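Histidine--tRNA ligase (Thermus thermophilus, PDB 1H4V) joins L-histidine to tRNA(His) in an ATP-dependent reaction, working as a homodimeric class II aminoacyl-tRNA synthetase. Local coordinates at residues Val87-Leu91 with Leu295-Val300. Residues are numbered along the deposited sequence; the frame is centred on the assembly and turned at random.
Sequences VRAYL and LGGPRV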
ATOM      1  N   VAL A  87       1.130  -9.798 -15.917  1.00 14.58           N
ATOM      2  CA  VAL A  87       0.798 -10.418 -17.203  1.00 14.82           C
ATOM      3  C   VAL A  87      -0.601 -11.031 -17.093  1.00 15.54           C
ATOM      4  O   VAL A  87      -1.403 -10.939 -18.020  1.00 17.29           O
ATOM      5  CB  VAL A  87       1.785 -11.546 -17.576  1.00 14.82           C
ATOM      6  CG1 VAL A  87       1.259 -12.314 -18.790  1.00 15.86           C
ATOM      7  CG2 VAL A  87       3.157 -10.969 -17.874  1.00  8.29           C
ATOM      8  N   ARG A  88      -0.886 -11.645 -15.945  1.00 15.57           N
ATOM      9  CA  ARG A  88      -2.182 -12.262 -15.697  1.00 15.03           C
ATOM     10  C   ARG A  88      -3.272 -11.191 -15.721  1.00 17.00           C
ATOM     11  O   ARG A  88      -4.405 -11.455 -16.123  1.00 17.18           O
ATOM     12  CB  ARG A  88      -2.162 -12.992 -14.347  1.00 15.70           C
ATOM     13  CG  ARG A  88      -3.371 -13.892 -14.052  1.00 13.62           C
ATOM     14  CD  ARG A  88      -4.571 -13.081 -13.571  1.00 18.92           C
ATOM     15  NE  ARG A  88      -4.241 -12.299 -12.383  1.00 21.49           N
ATOM     16  CZ  ARG A  88      -4.837 -11.161 -12.048  1.00 21.14           C
ATOM     17  NH1 ARG A  88      -5.802 -10.668 -12.808  1.00 25.77           N
ATOM     18  NH2 ARG A  88      -4.454 -10.506 -10.968  1.00 22.04           N
ATOM     19  N   ALA A  89      -2.927  -9.979 -15.298  1.00 16.64           N
ATOM     20  CA  ALA A  89      -3.888  -8.880 -15.296  1.00 16.18           C
ATOM     21  C   ALA A  89      -4.092  -8.334 -16.715  1.00 15.07           C
ATOM     22  O   ALA A  89      -5.211  -8.001 -17.101  1.00 15.61           O
ATOM     23  CB  ALA A  89      -3.412  -7.758 -14.358  1.00 15.64           C
ATOM     24  N   TYR A  90      -3.006  -8.246 -17.477  1.00 13.37           N
ATOM     25  CA  TYR A  90      -3.051  -7.753 -18.853  1.00 16.92           C
ATOM     26  C   TYR A  90      -4.010  -8.646 -19.649  1.00 18.77           C
ATOM     27  O   TYR A  90      -4.791  -8.174 -20.481  1.00 18.46           O
ATOM     28  CB  TYR A  90      -1.643  -7.818 -19.452  1.00 17.71           C
ATOM     29  CG  TYR A  90      -1.525  -7.488 -20.925  1.00 19.04           C
ATOM     30  CD1 TYR A  90      -1.167  -6.204 -21.347  1.00 23.18           C
ATOM     31  CD2 TYR A  90      -1.699  -8.474 -21.897  1.00 16.67           C
ATOM     32  CE1 TYR A  90      -0.976  -5.911 -22.707  1.00 19.90           C
ATOM     33  CE2 TYR A  90      -1.514  -8.197 -23.257  1.00 16.39           C
ATOM     34  CZ  TYR A  90      -1.149  -6.917 -23.657  1.00 20.29           C
ATOM     35  OH  TYR A  90      -0.935  -6.643 -24.996  1.00 20.37           O
ATOM     36  N   LEU A  91      -3.937  -9.941 -19.368  1.00 18.61           N
ATOM     37  CA  LEU A  91      -4.783 -10.937 -20.009  1.00 20.06           C
ATOM     38  C   LEU A  91      -6.234 -10.825 -19.556  1.00 19.20           C
ATOM     39  O   LEU A  91      -7.145 -10.742 -20.382  1.00 17.90           O
ATOM     40  CB  LEU A  91      -4.269 -12.344 -19.678  1.00 19.76           C
ATOM     41  CG  LEU A  91      -3.391 -13.101 -20.680  1.00 20.54           C
ATOM     42  CD1 LEU A  91      -2.742 -12.163 -21.686  1.00 16.75           C
ATOM     43  CD2 LEU A  91      -2.360 -13.893 -19.910  1.00 13.78           C
ATOM     44  N   LEU A 295       0.792 -18.977 -19.217  1.00 27.11           N
ATOM     45  CA  LEU A 295      -0.384 -18.765 -18.384  1.00 26.98           C
ATOM     46  C   LEU A 295      -1.684 -19.064 -19.126  1.00 27.23           C
ATOM     47  O   LEU A 295      -2.769 -18.994 -18.553  1.00 28.22           O
ATOM     48  CB  LEU A 295      -0.398 -17.320 -17.859  1.00 26.50           C
ATOM     49  CG  LEU A 295       0.822 -16.943 -17.005  1.00 29.55           C
ATOM     50  CD1 LEU A 295       0.664 -15.540 -16.431  1.00 24.64           C
ATOM     51  CD2 LEU A 295       0.974 -17.964 -15.884  1.00 30.07           C
ATOM     52  N   GLY A 296      -1.572 -19.384 -20.408  1.00 26.78           N
ATOM     53  CA  GLY A 296      -2.755 -19.700 -21.181  1.00 25.44           C
ATOM     54  C   GLY A 296      -3.199 -18.619 -22.138  1.00 24.52           C
ATOM     55  O   GLY A 296      -4.216 -18.765 -22.795  1.00 25.44           O
ATOM     56  N   GLY A 297      -2.443 -17.535 -22.234  1.00 24.93           N
ATOM     57  CA  GLY A 297      -2.831 -16.467 -23.135  1.00 22.59           C
ATOM     58  C   GLY A 297      -2.078 -16.516 -24.449  1.00 23.98           C
ATOM     59  O   GLY A 297      -1.224 -17.376 -24.655  1.00 23.76           O
ATOM     60  N   PRO A 298      -2.386 -15.605 -25.376  1.00 23.13           N
ATOM     61  CA  PRO A 298      -1.686 -15.599 -26.661  1.00 23.47           C
ATOM     62  C   PRO A 298      -0.257 -15.126 -26.438  1.00 25.14           C
ATOM     63  O   PRO A 298       0.160 -14.894 -25.301  1.00 25.19           O
ATOM     64  CB  PRO A 298      -2.492 -14.601 -27.482  1.00 21.62           C
ATOM     65  CG  PRO A 298      -2.947 -13.622 -26.433  1.00 23.99           C
ATOM     66  CD  PRO A 298      -3.398 -14.537 -25.320  1.00 21.34           C
ATOM     67  N   ARG A 299       0.491 -14.980 -27.520  1.00 24.93           N
ATOM     68  CA  ARG A 299       1.859 -14.511 -27.421  1.00 25.55           C
ATOM     69  C   ARG A 299       1.842 -13.034 -27.045  1.00 24.12           C
ATOM     70  O   ARG A 299       1.161 -12.239 -27.683  1.00 26.37           O
ATOM     71  CB  ARG A 299       2.574 -14.679 -28.760  1.00 30.58           C
ATOM     72  CG  ARG A 299       3.890 -13.926 -28.849  1.00 37.33           C
ATOM     73  CD  ARG A 299       4.450 -13.936 -30.258  1.00 42.41           C
ATOM     74  NE  ARG A 299       5.786 -13.346 -30.303  1.00 50.44           N
ATOM     75  CZ  ARG A 299       6.826 -13.809 -29.613  1.00 56.53           C
ATOM     76  NH1 ARG A 299       6.682 -14.867 -28.822  1.00 58.80           N
ATOM     77  NH2 ARG A 299       8.013 -13.218 -29.716  1.00 57.75           N
ATOM     78  N   VAL A 300       2.580 -12.672 -26.003  1.00 23.31           N
ATOM     79  CA  VAL A 300       2.662 -11.279 -25.573  1.00 21.12           C
ATOM     80  C   VAL A 300       4.095 -10.942 -25.191  1.00 20.54           C
ATOM     81  O   VAL A 300       4.568 -11.333 -24.129  1.00 19.84           O
ATOM     82  CB  VAL A 300       1.768 -10.989 -24.354  1.00 24.28           C
ATOM     83  CG1 VAL A 300       1.952  -9.525 -23.918  1.00 20.65           C
ATOM     84  CG2 VAL A 300       0.305 -11.265 -24.691  1.00 18.14           C
TER
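Leu295 meets helix 83-92 with one methyl: CD1 lies 4.0 Å from CG1 of Val87 and 4.3 Å from CB of Arg88. With chi2 at -175° the Leu295 side chain runs out extended from CA, which carries CD1 to the helix. Gly296, with positive phi (105°), closes a Schellman motif at the end of helix 291-294, and the chain leaves the helix there. At Gly297 the loop runs close to Leu91, whose CD2 stops 4.2 Å from the glycine CA; the other methyl of Leu91, CD1, meets the ring of Pro298 at CD (4.4 Å). Both segments belong to the catalytic domain, built round the largely antiparallel sheet of class II synthetases, and this loop leads into strand 302-308, which with helix 309-318 forms class II motif 3. Beyond Pro298, Val300 turns both methyls to one side of the Tyr90 ring, CG1 and CG2 each 3.8 Å from CE2, and the two side chains meet at a slant. Leu91 CD1 lies in the plane of that ring, at its edge, and also touches Val300 CG2 at 4.4 Å. Leu132 of strand 123-132 packs against both Tyr90 and Val300, while the Tyr90 hydroxyl is hydrogen-bonded to Gln100 OE1.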